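Cys-Gly metallodipeptidase DUG1 (Saccharomyces cerevisiae, PDB 4G1P) hydrolyses dipeptides, with high specificity for Cys-Gly, as a metal-dependent M20-family peptidase and the catalytic component of the yeast glutathione-degrading complex. Local coordinates at residues V83-F88 / V164-G169; L98-Y103 / V196-N201. All blocks are in the same frame, centred on the assembly; numbering follows the deposited sequence.

Contact 1 of 2, residues V83-F88 / V164-G169; sequences VILSRF and VTCFEG
Val83 CG1 (chi1 176°) and Cys166 SG (chi1 180°) both lie anti to their own backbone N, and the two atoms meet at 3.8 Å. Leu85 sets CG anti to its carbonyl carbon, and from there CD2 reaches the same Cys166 SG at 3.9 Å, so that the sulphur is shared by two aliphatic branches. The setting is an antiparallel strand pair in the mixed sheet of the M20 catalytic domain, the two axes running 169° apart in direction. The face of Leu85 and Cys166 packs on sulphur, while that of Ile84 and Ser86 lies under helix 39-55, covered by Ala46, Ile49 and Leu53.

Ile84 and Phe167 form a hydrogen-bonded pair: Ile84 N gives to Phe167 O at 2.7 Å, and Phe167 N returns to Ile84 O at 3.0 Å. Farther along, Thr165 N donates to Ser86 O at 2.7 Å, whereas the return bond from Ser86 N is weak. On the Leu85 face, Arg87 NE comes no nearer than 4.4 Å to Val164 CG2, and the guanidinium takes its polar partners outside the pair, a salt bridge to Asp60 and a bond to the carbonyl of Tyr189. Near the strand end, Glu168 offers only CB to Val83, its carboxylate turning to Tyr100 and Ser175. Phe167 likewise meets Ile84 by CB alone, 4.0 Å from Ile84 CB, its ring leading away; beside this pair the methyl CG2 of Thr165 lies against Ser86 OG.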
loop_
_atom_site.group_PDB
_atom_site.type_symbol
_atom_site.label_atom_id
_atom_site.label_comp_id
_atom_site.label_asym_id
_atom_site.label_seq_id
_atom_site.Cartn_x
_atom_site.Cartn_y
_atom_site.Cartn_z
ATOM N N VAL A 83 4.967 19.999 -23.273
ATOM C CA VAL A 83 4.932 21.300 -22.616
ATOM C C VAL A 83 4.286 22.224 -23.609
ATOM O O VAL A 83 4.578 22.135 -24.802
ATOM C CB VAL A 83 6.321 21.854 -22.243
ATOM C CG1 VAL A 83 6.179 23.237 -21.654
ATOM C CG2 VAL A 83 6.988 20.965 -21.239
ATOM N N ILE A 84 3.393 23.084 -23.133
ATOM C CA ILE A 84 2.574 23.884 -24.029
ATOM C C ILE A 84 3.065 25.312 -24.075
ATOM O O ILE A 84 2.963 26.031 -23.097
ATOM C CB ILE A 84 1.111 23.906 -23.586
ATOM C CG1 ILE A 84 0.548 22.483 -23.498
ATOM C CG2 ILE A 84 0.303 24.744 -24.552
ATOM C CD1 ILE A 84 -0.864 22.418 -22.944
ATOM N N LEU A 85 3.612 25.714 -25.210
ATOM C CA LEU A 85 4.089 27.076 -25.365
ATOM C C LEU A 85 3.163 27.847 -26.291
ATOM O O LEU A 85 2.775 27.351 -27.347
ATOM C CB LEU A 85 5.512 27.099 -25.935
ATOM C CG LEU A 85 6.609 26.233 -25.308
ATOM C CD1 LEU A 85 7.908 26.600 -25.975
ATOM C CD2 LEU A 85 6.716 26.407 -23.799
ATOM N N SER A 86 2.814 29.063 -25.898
ATOM C CA SER A 86 2.020 29.923 -26.749
ATOM C C SER A 86 2.283 31.396 -26.448
ATOM O O SER A 86 2.852 31.743 -25.411
ATOM C CB SER A 86 0.540 29.605 -26.587
ATOM O OG SER A 86 0.058 30.046 -25.336
ATOM N N ARG A 87 1.888 32.261 -27.372
ATOM C CA ARG A 87 2.025 33.692 -27.170
ATOM C C ARG A 87 0.681 34.328 -27.440
ATOM O O ARG A 87 -0.110 33.825 -28.249
ATOM C CB ARG A 87 3.094 34.295 -28.089
ATOM C CG ARG A 87 4.055 33.268 -28.701
ATOM C CD ARG A 87 5.137 33.876 -29.620
ATOM N NE ARG A 87 6.261 34.354 -28.832
ATOM C CZ ARG A 87 7.428 33.732 -28.727
ATOM N NH1 ARG A 87 7.666 32.611 -29.387
ATOM N NH2 ARG A 87 8.371 34.253 -27.963
ATOM N N PHE A 88 0.406 35.417 -26.737
ATOM C CA PHE A 88 -0.736 36.257 -27.065
ATOM C C PHE A 88 -0.269 37.701 -27.185
ATOM O O PHE A 88 0.149 38.319 -26.207
ATOM C CB PHE A 88 -1.868 36.127 -26.045
ATOM C CG PHE A 88 -3.074 36.939 -26.394
ATOM C CD1 PHE A 88 -3.193 38.254 -25.959
ATOM C CD2 PHE A 88 -4.080 36.404 -27.185
ATOM C CE1 PHE A 88 -4.299 39.010 -26.294
ATOM C CE2 PHE A 88 -5.188 37.158 -27.524
ATOM C CZ PHE A 88 -5.300 38.458 -27.082
ATOM N N VAL A 164 3.195 35.043 -22.802
ATOM C CA VAL A 164 3.871 33.860 -23.301
ATOM C C VAL A 164 3.604 32.777 -22.292
ATOM O O VAL A 164 3.605 33.028 -21.087
ATOM C CB VAL A 164 5.383 34.077 -23.454
ATOM C CG1 VAL A 164 6.089 32.781 -23.808
ATOM C CG2 VAL A 164 5.639 35.103 -24.517
ATOM N N THR A 165 3.352 31.572 -22.782
ATOM C CA THR A 165 2.842 30.521 -21.939
ATOM C C THR A 165 3.815 29.377 -21.893
ATOM O O THR A 165 4.488 29.096 -22.867
ATOM C CB THR A 165 1.467 30.048 -22.446
ATOM O OG1 THR A 165 0.601 29.886 -21.339
ATOM C CG2 THR A 165 1.539 28.737 -23.135
ATOM N N CYS A 166 3.897 28.729 -20.743
ATOM C CA CYS A 166 4.702 27.529 -20.596
ATOM C C CYS A 166 4.007 26.569 -19.606
ATOM O O CYS A 166 4.239 26.616 -18.401
ATOM C CB CYS A 166 6.121 27.894 -20.141
ATOM S SG CYS A 166 7.216 26.463 -19.920
ATOM N N PHE A 167 3.131 25.720 -20.130
ATOM C CA PHE A 167 2.304 24.826 -19.314
ATOM C C PHE A 167 2.773 23.371 -19.446
ATOM O O PHE A 167 2.706 22.786 -20.530
ATOM C CB PHE A 167 0.837 24.933 -19.750
ATOM C CG PHE A 167 0.215 26.298 -19.524
ATOM C CD1 PHE A 167 0.666 27.133 -18.510
ATOM C CD2 PHE A 167 -0.848 26.735 -20.319
ATOM C CE1 PHE A 167 0.078 28.395 -18.298
ATOM C CE2 PHE A 167 -1.448 27.995 -20.116
ATOM C CZ PHE A 167 -0.989 28.821 -19.100
ATOM N N GLU A 168 3.259 22.783 -18.358
ATOM C CA GLU A 168 3.754 21.405 -18.419
ATOM C C GLU A 168 2.724 20.454 -17.844
ATOM O O GLU A 168 1.738 20.894 -17.246
ATOM C CB GLU A 168 5.081 21.235 -17.663
ATOM C CG GLU A 168 4.941 21.339 -16.141
ATOM C CD GLU A 168 6.054 20.634 -15.385
ATOM O OE1 GLU A 168 6.495 19.556 -15.829
ATOM O OE2 GLU A 168 6.489 21.155 -14.342
ATOM N N GLY A 169 2.966 19.154 -18.018
ATOM C CA GLY A 169 2.079 18.119 -17.516
ATOM C C GLY A 169 2.818 17.034 -16.744
ATOM O O GLY A 169 2.377 15.879 -16.683
#

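Contact 2 of 2, residues L98-Y103 / V196-N201; sequences LVYGHY and VCISDN
Tyr100, Leu98 and Asp200 give most surface to this contact: two meet aliphatic branches, the third a histidine. Tyr100 lays the CD1 corner of its ring against Ile198, 3.8 Å from CG1, with the ring and the aliphatic chain crossing at a slant. The phenol end belongs to another partner, its OH being hydrogen-bonded to Glu168 OE2. Leu98 touches through CB, 3.9 Å from Val196 CG2, on the same face as Tyr100.

The backbone beneath is a parallel pair. Cys197 N donates to Leu98 O at 2.9 Å and Tyr100 N to Cys197 O at 3.2 Å. Beyond Ile198 the chains part, and a water fills in: it donates to Tyr100 O and Ser199 O and accepts from Ser199 N at 2.8 Å.

The zinc site lies at the C-terminal ends of these parallel strands, as in other alpha/beta enzymes. Asp200 CG lies anti to its backbone N (chi1 -151°), and OD2 comes to the edge of the His102 ring, in its plane, nearest CD2. Asp200 binds zinc together with Asp137, while His102, a probable ligand of the same metal, is held by ND1 on Asp104 O. An alanine at Asp200 would probably leave that zinc without one of its two carboxylate ligands and the His102 edge without its neighbour.

Around the pair, strand 162-168 flanks 98-102 and strand 437-439 flanks 196-198, while helix 135-154 packs Trp145 on Val99 and Cys197.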
loop_
_atom_site.group_PDB
_atom_site.type_symbol
_atom_site.label_atom_id
_atom_site.label_comp_id
_atom_site.label_asym_id
_atom_site.label_seq_id
_atom_site.Cartn_x
_atom_site.Cartn_y
_atom_site.Cartn_z
ATOM N N LEU A 98 5.991 35.908 -19.153
ATOM C CA LEU A 98 5.833 34.468 -19.288
ATOM C C LEU A 98 5.072 33.956 -18.077
ATOM O O LEU A 98 5.456 34.230 -16.923
ATOM C CB LEU A 98 7.195 33.781 -19.395
ATOM C CG LEU A 98 7.221 32.248 -19.347
ATOM C CD1 LEU A 98 6.241 31.694 -20.330
ATOM C CD2 LEU A 98 8.589 31.724 -19.687
ATOM N N VAL A 99 3.978 33.241 -18.336
ATOM C CA VAL A 99 3.265 32.565 -17.257
ATOM C C VAL A 99 3.420 31.060 -17.361
ATOM O O VAL A 99 3.301 30.478 -18.441
ATOM C CB VAL A 99 1.765 32.952 -17.174
ATOM C CG1 VAL A 99 1.624 34.419 -16.823
ATOM C CG2 VAL A 99 1.033 32.629 -18.473
ATOM N N TYR A 100 3.694 30.442 -16.218
ATOM C CA TYR A 100 3.861 28.998 -16.114
ATOM C C TYR A 100 2.829 28.405 -15.167
ATOM O O TYR A 100 2.473 29.021 -14.148
ATOM C CB TYR A 100 5.251 28.684 -15.584
ATOM C CG TYR A 100 5.391 27.317 -14.955
ATOM C CD1 TYR A 100 5.071 27.101 -13.612
ATOM C CD2 TYR A 100 5.874 26.247 -15.693
ATOM C CE1 TYR A 100 5.191 25.861 -13.046
ATOM C CE2 TYR A 100 6.016 25.007 -15.127
ATOM C CZ TYR A 100 5.673 24.818 -13.806
ATOM O OH TYR A 100 5.819 23.579 -13.251
ATOM N N GLY A 101 2.383 27.193 -15.494
ATOM C CA GLY A 101 1.496 26.414 -14.647
ATOM C C GLY A 101 1.556 24.956 -15.069
ATOM O O GLY A 101 2.368 24.571 -15.918
ATOM N N HIS A 102 0.701 24.124 -14.498
ATOM C CA HIS A 102 0.743 22.723 -14.866
ATOM C C HIS A 102 -0.626 22.094 -14.952
ATOM O O HIS A 102 -1.507 22.352 -14.122
ATOM C CB HIS A 102 1.665 21.926 -13.938
ATOM C CG HIS A 102 1.165 21.777 -12.532
ATOM N ND1 HIS A 102 0.343 20.741 -12.138
ATOM C CD2 HIS A 102 1.422 22.500 -11.412
ATOM C CE1 HIS A 102 0.093 20.852 -10.844
ATOM N NE2 HIS A 102 0.739 21.908 -10.380
ATOM N N TYR A 103 -0.794 21.254 -15.965
ATOM C CA TYR A 103 -2.098 20.687 -16.249
ATOM C C TYR A 103 -2.295 19.241 -15.801
ATOM O O TYR A 103 -3.399 18.717 -15.922
ATOM C CB TYR A 103 -2.429 20.836 -17.721
ATOM C CG TYR A 103 -1.490 20.139 -18.671
ATOM C CD1 TYR A 103 -1.600 18.772 -18.910
ATOM C CD2 TYR A 103 -0.517 20.855 -19.379
ATOM C CE1 TYR A 103 -0.751 18.123 -19.804
ATOM C CE2 TYR A 103 0.328 20.217 -20.275
ATOM C CZ TYR A 103 0.202 18.843 -20.485
ATOM O OH TYR A 103 1.025 18.192 -21.371
ATOM N N VAL A 196 8.550 36.676 -15.259
ATOM C CA VAL A 196 7.833 35.426 -15.153
ATOM C C VAL A 196 6.885 35.469 -13.961
ATOM O O VAL A 196 7.276 35.860 -12.854
ATOM C CB VAL A 196 8.795 34.247 -15.027
ATOM C CG1 VAL A 196 8.038 32.965 -14.661
ATOM C CG2 VAL A 196 9.573 34.077 -16.321
ATOM N N CYS A 197 5.630 35.089 -14.207
ATOM C CA CYS A 197 4.644 34.949 -13.149
ATOM C C CYS A 197 4.145 33.505 -13.029
ATOM O O CYS A 197 3.911 32.825 -14.036
ATOM C CB CYS A 197 3.457 35.868 -13.393
ATOM S SG CYS A 197 2.411 35.909 -11.954
ATOM N N ILE A 198 3.986 33.037 -11.797
ATOM C CA ILE A 198 3.498 31.690 -11.557
ATOM C C ILE A 198 2.370 31.739 -10.553
ATOM O O ILE A 198 2.510 32.348 -9.487
ATOM C CB ILE A 198 4.596 30.783 -10.989
ATOM C CG1 ILE A 198 5.658 30.497 -12.037
ATOM C CG2 ILE A 198 4.010 29.467 -10.513
ATOM C CD1 ILE A 198 6.863 29.746 -11.476
ATOM N N SER A 199 1.252 31.106 -10.893
ATOM C CA SER A 199 0.167 30.943 -9.953
ATOM C C SER A 199 0.036 29.466 -9.643
ATOM O O SER A 199 -0.628 28.730 -10.360
ATOM C CB SER A 199 -1.124 31.472 -10.556
ATOM O OG SER A 199 -2.145 31.504 -9.587
ATOM N N ASP A 200 0.679 29.027 -8.575
ATOM C CA ASP A 200 0.751 27.608 -8.281
ATOM C C ASP A 200 0.977 27.361 -6.797
ATOM O O ASP A 200 1.672 26.424 -6.411
ATOM C CB ASP A 200 1.889 26.978 -9.079
ATOM C CG ASP A 200 1.638 25.515 -9.412
ATOM O OD1 ASP A 200 0.610 24.953 -8.984
ATOM O OD2 ASP A 200 2.483 24.916 -10.100
ATOM N N ASN A 201 0.412 28.222 -5.967
ATOM C CA ASN A 201 0.389 27.992 -4.535
ATOM C C ASN A 201 -0.826 28.674 -3.952
ATOM O O ASN A 201 -1.771 28.934 -4.674
ATOM C CB ASN A 201 1.688 28.450 -3.867
ATOM C CG ASN A 201 1.878 29.949 -3.916
ATOM O OD1 ASN A 201 1.654 30.588 -4.951
ATOM N ND2 ASN A 201 2.281 30.525 -2.785
HETATM O O HOH W 1 -0.025 29.724 -12.998
#

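In the fold
Both contacts are buried and belong to one mixed sheet, in which strand 162-168 of contact 1 lies beside strand 96-102 of contact 2. Their segments alternate along the chain, and the sheet order follows 83-88, 162-168, 96-102, 195-198. Contact 1 is antiparallel, its centre about 17 Å from that of the chain, and mostly apolar between its strands; its one partly exposed touching residue, Arg87, turns to partners beyond the pair. Contact 2 is parallel, centred about 10 Å from the chain centre; the end of strand 96-102 and the loop after 195-198 bring His102, a probable ligand, and Asp200 to the zinc site. The two are joined directly by Tyr100 OH and Glu168 OE2, 2.7 Å apart, and by Val99 N facing Val164 O.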